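Local structure of uncharacterized protein (Treponema denticola ATCC 35404, 6R9N) at the interface of chains A and B. The protein senses ferrous iron and oxygen for bacterial chemotaxis by stabilising an iron-peroxy species at its di-iron centre. Numbering follows the deposited sequence. Chains: chain A/B, Uncharacterized protein.

Contact 1 and contact 2 are patches of one two-fold symmetric interface, with the centres of their C-alpha atoms about 17 Å apart, and each has a twin with the chains exchanged. They share no residue, but the chain B segment 105-111 serves both, giving B:Leu105 to contact 2 and B:Phe109 to B:Pro111 to contact 1. Chain A offers helix 83-86 to the first and the end of helix 185-199, with the C-terminal 3-10 helix, to the second. Contact 1 rests on packing, whereas contact 2 adds hydrogen bonds. Contact 1 includes the iron ligand A:Asp84 and contact 2 residues flanking another ligand, so pairing could couple the di-iron centres.

Contact 1: the interface of chains A and B. Residues chain A 83-84, 87; chain B 81, 86, 109-111.
A:Pro83 presses its ring against B:Gln81, B:Met110 and B:Pro111 from within the HxDxD iron-binding motif of the ODP family, a branch of the metallo-beta-lactamase fold, where it sits between two iron-ligand aspartates. The apolar contacts belong mainly to this ring. CB of A:Pro83 meets CD of B:Pro111 at 3.9 Å, proline against proline. CG of A:Pro83 is met by the terminal methyl CE of B:Met110, also at 3.9 Å, because bends at chi2 and chi3 (-81° and 100°) fold the thioether chain round toward the proline.

Polar atoms line the same ring without bonding to it. The main-chain O of B:Gln81, which lies in the same motif of the partner, is 3.3 Å from A:Pro83 CG, and the aliphatic CG of B:Gln81 approaches CD of the ring, the two side chains crossing at about a right angle. Beyond the ring, the carboxylate of A:Asp84, an iron ligand, runs alongside the phenyl ring of B:Phe109 and points the same way. OD2 of A:Asp84 is 4.1 Å from CD1 of B:Phe109, and the planes are turned 65° apart, so this is a loose contact and not a stack.

Hydrogen bonds stay within each chain and shape the surfaces that meet. In chain A, OG of A:Ser87 donates to the main-chain O of A:Pro83 at 2.9 Å, from just past helix 83-86 and bridging back to its first residue. In chain B, OG of B:Ser86 donates to O of B:Gln81 at 3.1 Å from above the carbonyl plane, a contact that may help hold the oxygen facing the proline ring.

Contact 2: the interface of chains A and B. Residues chain A 198-201, 247-248, 254; chain B 105, 146, 150-151.
A:Arg198 reaches from the end of helix 185-199 across B:Leu105 to the main-chain O of B:Pro150. Beyond CB, CG of A:Arg198 lies anti to the backbone N, and the chain bends at chi2 (63°). CG of A:Arg198 touches both methyls of B:Leu105, and NE of A:Arg198 lies 3.7 Å from CD1 of B:Leu105. At CZ the guanidinium is sandwiched: CD2 of B:Leu105 covers the centre of one face and CD2 of A:Leu254, from its own chain, the centre of the other. At the tip NH1 and NH2 of A:Arg198 grip O of B:Pro150 end-on, each at 2.9 Å. The oxygen sits 20° out of the guanidinium plane and both N-H bonds are bent, as expected when two donors share one acceptor.

Next to it, A:Tyr199 meets B:Leu105 tip to tip. CD2 of B:Leu105 caps the phenol face, 3.8 Å from the centroid of the A:Tyr199 ring, and is thus wedged between phenol and guanidinium. The hydroxyl OH of A:Tyr199 donates to O of B:Leu105 at 2.6 Å, in the carbonyl plane and on a lone pair.

B:Phe146 inserts edge-first into chain A. CZ of B:Phe146 reaches the main-chain O of A:Arg198 at 3.4 Å, while CE1 abuts CA of A:Ala201 and CE2 meets CD1 of A:Leu254; the CA of B:Pro150 lies over one ring face, near the rim.

B:Phe146 and B:Pro150 flank the iron ligand B:His148 in sequence, and helix 185-199 carries A:Phe195 of the peroxide pocket. The contact may therefore steady segments of the di-iron sites in both subunits, if this dimer is the signalling form.

Contact 1: the interface of chains A and B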
# COMPACT_ATOMS: atom_id res chain seq x y z
N PRO A 83 -4.99 -2.98 1.86
CA PRO A 83 -5.97 -3.84 2.55
C PRO A 83 -7.40 -3.68 2.05
O PRO A 83 -8.15 -4.67 2.02
CB PRO A 83 -5.83 -3.40 4.02
CG PRO A 83 -4.41 -2.91 4.11
CD PRO A 83 -4.16 -2.21 2.81
N ASP A 84 -7.83 -2.48 1.66
CA ASP A 84 -9.18 -2.39 1.10
C ASP A 84 -9.32 -3.13 -0.24
O ASP A 84 -10.44 -3.31 -0.71
CB ASP A 84 -9.60 -0.92 0.96
CG ASP A 84 -8.69 -0.12 0.04
OD1 ASP A 84 -7.47 -0.34 0.09
OD2 ASP A 84 -9.18 0.72 -0.75
N SER A 87 -7.75 -7.62 1.45
CA SER A 87 -7.91 -8.20 2.79
C SER A 87 -8.59 -9.57 2.79
O SER A 87 -8.28 -10.42 3.64
CB SER A 87 -8.65 -7.24 3.71
OG SER A 87 -9.85 -6.78 3.11
N GLN B 81 0.55 1.33 5.22
CA GLN B 81 -0.68 0.53 5.17
C GLN B 81 -0.45 -0.91 4.71
O GLN B 81 -1.37 -1.73 4.84
CB GLN B 81 -1.69 1.19 4.23
CG GLN B 81 -1.44 0.90 2.73
CD GLN B 81 -0.32 1.74 2.13
OE1 GLN B 81 0.48 2.41 2.84
NE2 GLN B 81 -0.26 1.74 0.80
N SER B 86 0.72 -4.35 8.52
CA SER B 86 -0.55 -4.21 9.23
C SER B 86 -1.36 -5.49 9.35
O SER B 86 -2.37 -5.48 10.06
CB SER B 86 -1.42 -3.17 8.54
OG SER B 86 -1.78 -3.62 7.24
N PHE B 109 -8.99 3.20 6.27
CA PHE B 109 -8.84 2.14 5.28
C PHE B 109 -8.35 0.82 5.87
O PHE B 109 -8.02 -0.09 5.11
CB PHE B 109 -7.88 2.58 4.17
CG PHE B 109 -8.37 3.73 3.33
CD1 PHE B 109 -9.18 3.51 2.23
CD2 PHE B 109 -7.97 5.03 3.60
CE1 PHE B 109 -9.62 4.58 1.44
CE2 PHE B 109 -8.39 6.09 2.82
CZ PHE B 109 -9.22 5.86 1.73
N MET B 110 -8.26 0.70 7.20
CA MET B 110 -7.82 -0.56 7.78
C MET B 110 -9.05 -1.36 8.19
O MET B 110 -9.47 -1.26 9.35
CB MET B 110 -6.92 -0.33 8.99
CG MET B 110 -5.71 0.57 8.77
SD MET B 110 -4.28 -0.23 8.01
CE MET B 110 -4.47 0.32 6.31
N PRO B 111 -9.64 -2.18 7.30
CA PRO B 111 -10.96 -2.79 7.53
C PRO B 111 -11.13 -3.46 8.89
O PRO B 111 -11.61 -2.79 9.81
CB PRO B 111 -11.05 -3.83 6.40
CG PRO B 111 -10.21 -3.27 5.33
CD PRO B 111 -9.02 -2.71 6.07

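Contact 2: the interface of chains A and B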
# COMPACT_ATOMS: atom_id res chain seq x y z
N ARG A 198 -3.73 14.62 -2.65
CA ARG A 198 -2.80 14.13 -1.63
C ARG A 198 -2.21 12.76 -1.95
O ARG A 198 -1.05 12.51 -1.62
CB ARG A 198 -3.49 14.09 -0.26
CG ARG A 198 -2.61 13.55 0.89
CD ARG A 198 -1.35 14.43 1.20
NE ARG A 198 -0.56 13.81 2.27
CZ ARG A 198 0.35 12.86 2.07
NH1 ARG A 198 0.61 12.43 0.83
NH2 ARG A 198 1.01 12.33 3.09
N TYR A 199 -2.97 11.86 -2.60
CA TYR A 199 -2.52 10.48 -2.81
C TYR A 199 -1.88 10.23 -4.17
O TYR A 199 -1.06 9.32 -4.29
CB TYR A 199 -3.68 9.50 -2.63
CG TYR A 199 -4.26 9.35 -1.24
CD1 TYR A 199 -4.95 10.39 -0.62
CD2 TYR A 199 -4.17 8.14 -0.56
CE1 TYR A 199 -5.51 10.24 0.65
CE2 TYR A 199 -4.72 7.97 0.71
CZ TYR A 199 -5.39 9.02 1.30
OH TYR A 199 -5.95 8.85 2.55
N MET A 200 -2.24 10.96 -5.22
CA MET A 200 -1.51 10.83 -6.49
C MET A 200 -0.14 11.51 -6.40
O MET A 200 -0.02 12.62 -5.87
CB MET A 200 -2.32 11.45 -7.63
CG MET A 200 -3.79 10.99 -7.71
SD MET A 200 -3.93 9.27 -8.29
CE MET A 200 -5.01 8.54 -7.06
N ALA A 201 0.90 10.86 -6.96
CA ALA A 201 2.28 11.24 -6.64
C ALA A 201 2.71 12.57 -7.25
O ALA A 201 3.52 13.28 -6.64
CB ALA A 201 3.27 10.16 -7.06
N GLY A 247 0.40 15.61 -4.78
CA GLY A 247 1.46 14.82 -4.19
C GLY A 247 2.73 15.62 -3.98
O GLY A 247 2.75 16.66 -3.32
N THR A 248 3.81 15.15 -4.59
CA THR A 248 5.10 15.79 -4.41
C THR A 248 5.18 17.16 -5.10
O THR A 248 6.16 17.88 -4.89
CB THR A 248 6.18 14.82 -4.88
OG1 THR A 248 7.41 15.12 -4.22
CG2 THR A 248 6.37 14.90 -6.36
N LEU A 254 4.77 18.12 2.77
CA LEU A 254 5.13 16.76 3.16
C LEU A 254 6.30 16.71 4.14
O LEU A 254 6.73 15.62 4.51
CB LEU A 254 5.48 15.92 1.93
CG LEU A 254 4.43 15.84 0.84
CD1 LEU A 254 5.03 15.06 -0.33
CD2 LEU A 254 3.15 15.18 1.36
N LEU B 105 -3.74 9.28 6.52
CA LEU B 105 -4.19 8.82 5.20
C LEU B 105 -4.84 7.44 5.27
O LEU B 105 -5.64 7.10 4.40
CB LEU B 105 -3.03 8.79 4.21
CG LEU B 105 -2.79 10.04 3.36
CD1 LEU B 105 -2.28 11.18 4.22
CD2 LEU B 105 -1.78 9.74 2.25
N PHE B 146 5.65 8.87 -0.06
CA PHE B 146 5.98 8.49 -1.44
C PHE B 146 7.27 7.70 -1.54
O PHE B 146 7.92 7.68 -2.59
CB PHE B 146 5.99 9.71 -2.35
CG PHE B 146 4.64 10.35 -2.46
CD1 PHE B 146 3.63 9.71 -3.17
CD2 PHE B 146 4.34 11.52 -1.77
CE1 PHE B 146 2.35 10.26 -3.24
CE2 PHE B 146 3.07 12.09 -1.85
CZ PHE B 146 2.07 11.45 -2.58
N PRO B 150 2.07 6.85 -0.09
CA PRO B 150 1.78 8.29 0.02
C PRO B 150 1.64 8.77 1.45
O PRO B 150 1.78 9.97 1.70
CB PRO B 150 0.44 8.45 -0.73
CG PRO B 150 -0.14 7.06 -0.79
CD PRO B 150 1.06 6.14 -0.88
N GLY B 151 1.33 7.87 2.39
CA GLY B 151 1.33 8.21 3.80
C GLY B 151 2.26 7.27 4.55
O GLY B 151 1.84 6.17 4.91